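Diacylglycerol lipase (Aspergillus oryzae, PDB 5XK2) probably hydrolyses the ester bonds of mono- and diacylglycerols, as a class 3 lipase of the alpha/beta-hydrolase fold, seen here in a closed conformation. Local coordinates at residues A[22-27]-A[50-55]; A[40-45]-A[57-62]; A[81-86]-A[146-151]. One frame throughout, in Å; residues are numbered along the deposited sequence.

Contact 1: A[22-27]-A[50-55]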
# COMPACT_ATOMS: atom_id res chain seq x y z
N VAL A 22 -17.39 -13.81 6.78
CA VAL A 22 -16.29 -13.17 6.07
C VAL A 22 -16.63 -13.02 4.57
O VAL A 22 -16.10 -12.15 3.90
CB VAL A 22 -14.96 -13.94 6.26
CG1 VAL A 22 -15.01 -15.32 5.59
CG2 VAL A 22 -13.76 -13.11 5.76
N GLN A 23 -17.53 -13.85 4.07
CA GLN A 23 -17.94 -13.74 2.67
C GLN A 23 -18.74 -12.47 2.40
O GLN A 23 -18.74 -11.96 1.28
CB GLN A 23 -18.74 -14.98 2.25
CG GLN A 23 -17.91 -16.26 2.24
CD GLN A 23 -18.75 -17.46 1.93
OE1 GLN A 23 -19.53 -17.44 0.99
NE2 GLN A 23 -18.64 -18.50 2.76
N TYR A 24 -19.42 -11.94 3.42
CA TYR A 24 -20.04 -10.63 3.25
C TYR A 24 -19.00 -9.52 3.19
O TYR A 24 -19.14 -8.58 2.43
CB TYR A 24 -21.05 -10.34 4.37
CG TYR A 24 -22.36 -11.07 4.20
CD1 TYR A 24 -23.33 -10.60 3.31
CD2 TYR A 24 -22.63 -12.24 4.91
CE1 TYR A 24 -24.52 -11.26 3.14
CE2 TYR A 24 -23.83 -12.92 4.74
CZ TYR A 24 -24.77 -12.42 3.87
OH TYR A 24 -25.97 -13.07 3.68
N ALA A 25 -17.96 -9.63 4.02
CA ALA A 25 -16.83 -8.73 3.91
C ALA A 25 -16.22 -8.79 2.52
O ALA A 25 -15.92 -7.76 1.92
CB ALA A 25 -15.77 -9.09 4.97
N ALA A 26 -16.07 -10.01 2.00
CA ALA A 26 -15.51 -10.19 0.65
C ALA A 26 -16.37 -9.48 -0.39
O ALA A 26 -15.86 -8.86 -1.32
CB ALA A 26 -15.40 -11.68 0.32
N ALA A 27 -17.69 -9.57 -0.22
CA ALA A 27 -18.61 -8.97 -1.17
C ALA A 27 -18.50 -7.43 -1.23
O ALA A 27 -18.83 -6.85 -2.26
CB ALA A 27 -20.04 -9.39 -0.82
N PRO A 50 -19.61 -17.77 -2.22
CA PRO A 50 -20.60 -18.72 -2.71
C PRO A 50 -21.76 -18.94 -1.73
O PRO A 50 -22.87 -19.18 -2.19
CB PRO A 50 -19.81 -20.02 -2.87
CG PRO A 50 -18.67 -19.89 -1.89
CD PRO A 50 -18.31 -18.43 -1.96
N ASP A 51 -21.51 -18.89 -0.43
CA ASP A 51 -22.59 -19.17 0.50
C ASP A 51 -23.53 -17.97 0.68
O ASP A 51 -24.71 -18.14 1.01
CB ASP A 51 -22.01 -19.64 1.82
CG ASP A 51 -21.23 -20.93 1.65
OD1 ASP A 51 -21.80 -21.90 1.08
OD2 ASP A 51 -20.04 -20.97 2.02
N VAL A 52 -23.01 -16.77 0.44
CA VAL A 52 -23.87 -15.58 0.37
C VAL A 52 -24.84 -15.72 -0.82
O VAL A 52 -26.04 -15.48 -0.69
CB VAL A 52 -23.03 -14.28 0.25
CG1 VAL A 52 -23.93 -13.07 -0.06
CG2 VAL A 52 -22.19 -14.05 1.51
N GLU A 53 -24.31 -16.13 -1.97
CA GLU A 53 -25.15 -16.27 -3.15
C GLU A 53 -26.15 -17.40 -2.92
O GLU A 53 -27.31 -17.29 -3.30
CB GLU A 53 -24.28 -16.52 -4.38
CG GLU A 53 -23.33 -15.35 -4.63
CD GLU A 53 -22.62 -15.44 -5.96
OE1 GLU A 53 -23.12 -16.18 -6.84
OE2 GLU A 53 -21.57 -14.78 -6.11
N ALA A 54 -25.71 -18.47 -2.25
CA ALA A 54 -26.59 -19.61 -2.00
C ALA A 54 -27.76 -19.23 -1.09
O ALA A 54 -28.85 -19.80 -1.17
CB ALA A 54 -25.82 -20.76 -1.38
N ALA A 55 -27.51 -18.25 -0.22
CA ALA A 55 -28.51 -17.78 0.72
C ALA A 55 -29.50 -16.81 0.06
O ALA A 55 -30.53 -16.48 0.65
CB ALA A 55 -27.83 -17.12 1.91
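Gln-23 and Asp-51 grip each other through two hydrogen bonds, one at each arm of the Gln-23 carboxamide. OE1 of Gln-23 accepts from the backbone N of Asp-51 at 2.8 Å, and the donor lies in the plane of the amide carbonyl. NE2 of Gln-23 in turn donates to OD2 of Asp-51 over 2.9 Å in a nearly straight bond, with N-H...O at 167°. That bond uses the anti lone pair of OD2, and the oxygen sits almost in the amide plane of Gln-23, although the carboxylate as a whole is turned 51° from it. The chain of Gln-23 runs extended beyond CG, which carries the amide across to the start of helix 50-55. With both arms engaged, rotation of the amide is fixed. CD of Pro-50 packs against OE1 of Gln-23 at 3.3 Å.

Next to this polar clasp, Val-52 is wedged between Gln-23 and Tyr-24. Its CG2 stands over the centre of the Tyr-24 ring, 3.7 Å from the centroid and close to the ring normal, a CH-pi contact. The same methyl meets CB of Gln-23 at 3.6 Å. The other branch, CG1, lies 3.7 Å from CE1 of Tyr-24, towards the hydroxyl end of the ring. That hydroxyl is hydrogen-bonded to Ser-57 and Asp-78, so the ring is held at its far end as well as over a face.

The helix segments pass nearly perpendicular, at 95°, with their axes 9.1 Å apart. Helix 14-27 packs on helix 50-55 here and, through Tyr-24 and Ala-25 touching Val-150, on strand 146-152 of the central sheet.

Contact 2: A[40-45]-A[57-62]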
# COMPACT_ATOMS: atom_id res chain seq x y z
N GLU A 40 -31.03 -5.97 -6.06
CA GLU A 40 -29.99 -6.75 -6.73
C GLU A 40 -29.39 -7.79 -5.78
O GLU A 40 -29.17 -7.50 -4.59
CB GLU A 40 -28.90 -5.84 -7.31
CG GLU A 40 -29.48 -4.78 -8.27
CD GLU A 40 -28.41 -3.96 -8.99
OE1 GLU A 40 -27.31 -4.49 -9.21
OE2 GLU A 40 -28.71 -2.80 -9.35
N LYS A 41 -29.16 -8.99 -6.29
CA LYS A 41 -28.55 -10.07 -5.48
C LYS A 41 -27.08 -9.79 -5.27
O LYS A 41 -26.38 -9.39 -6.21
CB LYS A 41 -28.70 -11.42 -6.19
CG LYS A 41 -30.11 -11.90 -6.44
CD LYS A 41 -30.86 -12.06 -5.15
CE LYS A 41 -31.95 -13.12 -5.28
NZ LYS A 41 -33.07 -12.67 -6.16
N LEU A 42 -26.60 -9.94 -4.03
CA LEU A 42 -25.17 -9.92 -3.79
C LEU A 42 -24.50 -11.00 -4.63
O LEU A 42 -24.99 -12.11 -4.68
CB LEU A 42 -24.86 -10.15 -2.31
CG LEU A 42 -25.15 -8.98 -1.37
CD1 LEU A 42 -24.92 -9.46 0.06
CD2 LEU A 42 -24.25 -7.77 -1.66
N ASN A 43 -23.42 -10.66 -5.30
CA ASN A 43 -22.66 -11.70 -5.98
C ASN A 43 -21.23 -11.26 -6.17
O ASN A 43 -20.95 -10.06 -6.28
CB ASN A 43 -23.32 -12.07 -7.31
CG ASN A 43 -23.27 -10.96 -8.32
OD1 ASN A 43 -22.36 -10.92 -9.16
ND2 ASN A 43 -24.23 -10.05 -8.24
N CYS A 44 -20.32 -12.23 -6.21
CA CYS A 44 -18.90 -11.92 -6.29
C CYS A 44 -18.32 -12.57 -7.54
O CYS A 44 -18.27 -13.79 -7.62
CB CYS A 44 -18.16 -12.42 -5.05
SG CYS A 44 -18.95 -11.83 -3.47
N SER A 45 -17.91 -11.73 -8.48
CA SER A 45 -17.42 -12.16 -9.78
C SER A 45 -16.28 -13.14 -9.68
O SER A 45 -16.17 -14.04 -10.51
CB SER A 45 -16.97 -10.95 -10.60
OG SER A 45 -18.08 -10.13 -10.89
N SER A 57 -28.96 -13.66 -0.72
CA SER A 57 -28.97 -12.37 -0.03
C SER A 57 -29.06 -11.22 -1.00
O SER A 57 -28.45 -11.23 -2.06
CB SER A 57 -27.75 -12.23 0.86
OG SER A 57 -27.72 -13.35 1.73
N THR A 58 -29.86 -10.23 -0.61
CA THR A 58 -30.26 -9.15 -1.52
C THR A 58 -29.92 -7.78 -0.96
O THR A 58 -30.17 -7.51 0.21
CB THR A 58 -31.79 -9.22 -1.79
OG1 THR A 58 -32.12 -10.52 -2.31
CG2 THR A 58 -32.18 -8.21 -2.82
N VAL A 59 -29.36 -6.92 -1.81
CA VAL A 59 -29.08 -5.54 -1.40
C VAL A 59 -30.35 -4.73 -1.20
O VAL A 59 -31.25 -4.73 -2.04
CB VAL A 59 -28.18 -4.81 -2.45
CG1 VAL A 59 -27.99 -3.34 -2.08
CG2 VAL A 59 -26.82 -5.50 -2.54
N LYS A 60 -30.41 -4.03 -0.07
CA LYS A 60 -31.49 -3.08 0.24
C LYS A 60 -30.97 -1.68 -0.08
O LYS A 60 -31.70 -0.85 -0.64
CB LYS A 60 -31.96 -3.19 1.69
CG LYS A 60 -33.22 -2.35 1.96
CD LYS A 60 -34.36 -2.92 1.11
CE LYS A 60 -35.60 -2.07 1.07
NZ LYS A 60 -36.63 -2.80 0.27
N LEU A 61 -29.76 -1.38 0.38
CA LEU A 61 -29.12 -0.10 0.10
C LEU A 61 -27.63 -0.29 -0.08
O LEU A 61 -27.03 -1.07 0.63
CB LEU A 61 -29.38 0.91 1.23
CG LEU A 61 -28.74 2.30 1.04
CD1 LEU A 61 -29.25 2.98 -0.22
CD2 LEU A 61 -28.99 3.17 2.24
N SER A 62 -27.05 0.40 -1.05
CA SER A 62 -25.60 0.41 -1.18
C SER A 62 -25.13 1.86 -1.01
O SER A 62 -25.90 2.82 -1.17
CB SER A 62 -25.16 -0.15 -2.54
OG SER A 62 -25.56 0.74 -3.58
O HOH W 1 -27.07 -13.26 -3.41
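Ser-57 O is held by the irregular run 40-45 in two ways: it accepts from the backbone N of Leu-42 at 3.0 Å and from a water at 2.8 Å. The same water donates to Leu-42 O, so it closes a small ring beside the direct bond. Two residues along, Val-59 N donates to Glu-40 O over 2.8 Å, nearly in line with the carbonyl. These two bonds flank Lys-41 and Thr-58, whose CA atoms are 4.4 Å apart in a single beta bridge.

Leu-42 and Val-59 meet at about a right angle, with CD2 of Leu-42 3.5 Å from CG2 of Val-59. CD1, the other branch of Leu-42, packs on CB of Ser-57. Lys-41 bends at chi2 (-60°), which brings CD to 3.5 Å from OG1 of Thr-58, a hydroxyl hydrogen-bonded to Gly-56 O. Asn-43 ND2 donates to Lys-41 O within the same loop.

Next to it, Cys-44 is disulfide-bonded to Cys-49. The single bridge joins this disulfide-bearing loop to the start of strand 58-65, the outermost strand at this end of the mixed sheet of an alpha/beta-hydrolase fold.

Contact 3: A[81-86]-A[146-151]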
# COMPACT_ATOMS: atom_id res chain seq x y z
N ASN A 81 -30.57 -17.00 6.57
CA ASN A 81 -29.99 -16.98 7.90
C ASN A 81 -30.65 -15.99 8.86
O ASN A 81 -30.20 -15.80 10.00
CB ASN A 81 -28.50 -16.71 7.79
CG ASN A 81 -27.79 -17.81 7.06
OD1 ASN A 81 -27.70 -18.93 7.58
ND2 ASN A 81 -27.35 -17.55 5.83
N LYS A 82 -31.70 -15.34 8.37
CA LYS A 82 -32.47 -14.37 9.15
C LYS A 82 -31.58 -13.30 9.75
O LYS A 82 -31.53 -13.11 10.97
CB LYS A 82 -33.30 -15.09 10.23
CG LYS A 82 -34.46 -15.83 9.59
CD LYS A 82 -35.32 -16.55 10.60
CE LYS A 82 -36.22 -15.60 11.36
NZ LYS A 82 -37.15 -16.36 12.23
N ALA A 83 -30.86 -12.62 8.87
CA ALA A 83 -29.94 -11.58 9.27
C ALA A 83 -30.06 -10.38 8.37
O ALA A 83 -30.22 -10.52 7.16
CB ALA A 83 -28.50 -12.10 9.24
N ILE A 84 -29.95 -9.20 8.97
CA ILE A 84 -29.74 -7.97 8.23
C ILE A 84 -28.26 -7.70 8.36
O ILE A 84 -27.74 -7.66 9.47
CB ILE A 84 -30.54 -6.79 8.79
CG1 ILE A 84 -32.05 -7.11 8.83
CG2 ILE A 84 -30.22 -5.51 7.99
CD1 ILE A 84 -32.64 -7.49 7.49
N VAL A 85 -27.59 -7.53 7.24
CA VAL A 85 -26.14 -7.40 7.24
C VAL A 85 -25.74 -5.99 6.82
O VAL A 85 -26.15 -5.52 5.76
CB VAL A 85 -25.51 -8.41 6.28
CG1 VAL A 85 -24.00 -8.28 6.31
CG2 VAL A 85 -25.94 -9.83 6.65
N VAL A 86 -24.96 -5.32 7.66
CA VAL A 86 -24.38 -4.03 7.34
C VAL A 86 -22.89 -4.27 7.12
O VAL A 86 -22.18 -4.64 8.06
CB VAL A 86 -24.60 -3.01 8.50
CG1 VAL A 86 -24.03 -1.64 8.11
CG2 VAL A 86 -26.09 -2.91 8.86
N LYS A 146 -31.30 -11.16 13.17
CA LYS A 146 -30.05 -10.66 13.72
C LYS A 146 -29.61 -9.46 12.93
O LYS A 146 -29.90 -9.35 11.74
CB LYS A 146 -28.95 -11.71 13.67
CG LYS A 146 -29.20 -12.93 14.50
CD LYS A 146 -27.91 -13.71 14.71
CE LYS A 146 -27.69 -14.74 13.62
NZ LYS A 146 -27.29 -14.13 12.33
N ILE A 147 -28.90 -8.56 13.58
CA ILE A 147 -28.23 -7.47 12.88
C ILE A 147 -26.73 -7.73 12.93
O ILE A 147 -26.14 -7.73 14.01
CB ILE A 147 -28.56 -6.11 13.49
CG1 ILE A 147 -30.05 -5.79 13.31
CG2 ILE A 147 -27.73 -5.02 12.82
CD1 ILE A 147 -30.49 -4.50 13.97
N VAL A 148 -26.14 -7.99 11.76
CA VAL A 148 -24.72 -8.33 11.67
C VAL A 148 -23.95 -7.20 11.01
O VAL A 148 -24.34 -6.74 9.93
CB VAL A 148 -24.49 -9.62 10.85
CG1 VAL A 148 -22.98 -9.86 10.63
CG2 VAL A 148 -25.14 -10.83 11.52
N VAL A 149 -22.88 -6.76 11.66
CA VAL A 149 -22.06 -5.66 11.17
C VAL A 149 -20.67 -6.24 10.90
O VAL A 149 -20.05 -6.80 11.80
CB VAL A 149 -21.98 -4.50 12.17
CG1 VAL A 149 -21.11 -3.38 11.64
CG2 VAL A 149 -23.41 -3.96 12.45
N VAL A 150 -20.21 -6.13 9.66
CA VAL A 150 -19.07 -6.92 9.23
C VAL A 150 -18.17 -6.11 8.30
O VAL A 150 -18.64 -5.24 7.55
CB VAL A 150 -19.56 -8.22 8.52
CG1 VAL A 150 -20.42 -7.90 7.32
CG2 VAL A 150 -18.38 -9.14 8.13
N GLY A 151 -16.88 -6.38 8.37
CA GLY A 151 -15.96 -5.83 7.40
C GLY A 151 -14.62 -6.55 7.48
O GLY A 151 -14.38 -7.32 8.42
O HOH W 2 -27.79 -16.81 11.32
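Ile-84 and Val-86 make the backbone ladder with the strand at Lys-146, Val-148 and Val-150, as neighbouring parallel strands do. Ile-84 N donates to Lys-146 O and Ile-84 O accepts from Val-148 N, both at 2.8 Å; Val-86 repeats the pattern with Val-148 O and Val-150 N. A fifth bond, Lys-146 N to Lys-82 O, starts the ladder. The strand segments diverge by 22°, the twist of a beta sheet. CA-H groups of Ala-83, Val-85, Ile-147 and Val-149 add contacts to the same carbonyls, CA of Val-85 lying 3.3 Å from Val-148 O.

The apolar contacts fall on two faces. On one, Ala-83 CB approaches CG2 of Val-148, and CG1 of Val-85 meets CG1 of Val-150 at 3.7 Å. Val-150 carries that methyl between its backbone N and carbonyl carbon (chi1 59°), which puts CG1 on the side of Val-85. Helix 14-27 packs on this face through Trp-21 and Tyr-24. On the other face CB of Val-86 lies 4.2 Å from CG2 of Val-149, while Ile-84 and Val-86 pack against helix 118-138.

The side-chain polar contact is at the start of the strands: a water donates to Asn-81 O at 2.9 Å and accepts from NZ of Lys-146 at 2.9 Å. The Lys-146 chain bends at chi3 (-90°) and chi4, and NZ comes within 3.9 Å of Ala-83 CB.

Gly-151, near the end of strand 146-152, is probably the first residue of a nucleophile elbow. Polar side-chain contacts across the pair thus stay at the start of the strands, the side-chain packing between them is aliphatic on both faces, and five backbone hydrogen bonds join them.

Contacts 1 and 2 both lie in the N-terminal lipase region, their centres about 10 Å apart, and their segments alternate along the chain: 22-27, 40-45, 50-55, 57-62. Contact 3 follows both in sequence, its centre about 12 Å from that of contact 1 and 13 Å from that of contact 2. Contacts 2 and 3 do not touch but reach the same mixed sheet, at its outermost strand 58-65 and at the inner pair 83-89 and 146-152. Contact 1 bridges them: Tyr-24 packs on Leu-42 on one side and on Val-85 and Val-150 on the other. The N-terminal helices are thereby fastened to the sheet that carries the probable nucleophile elbow.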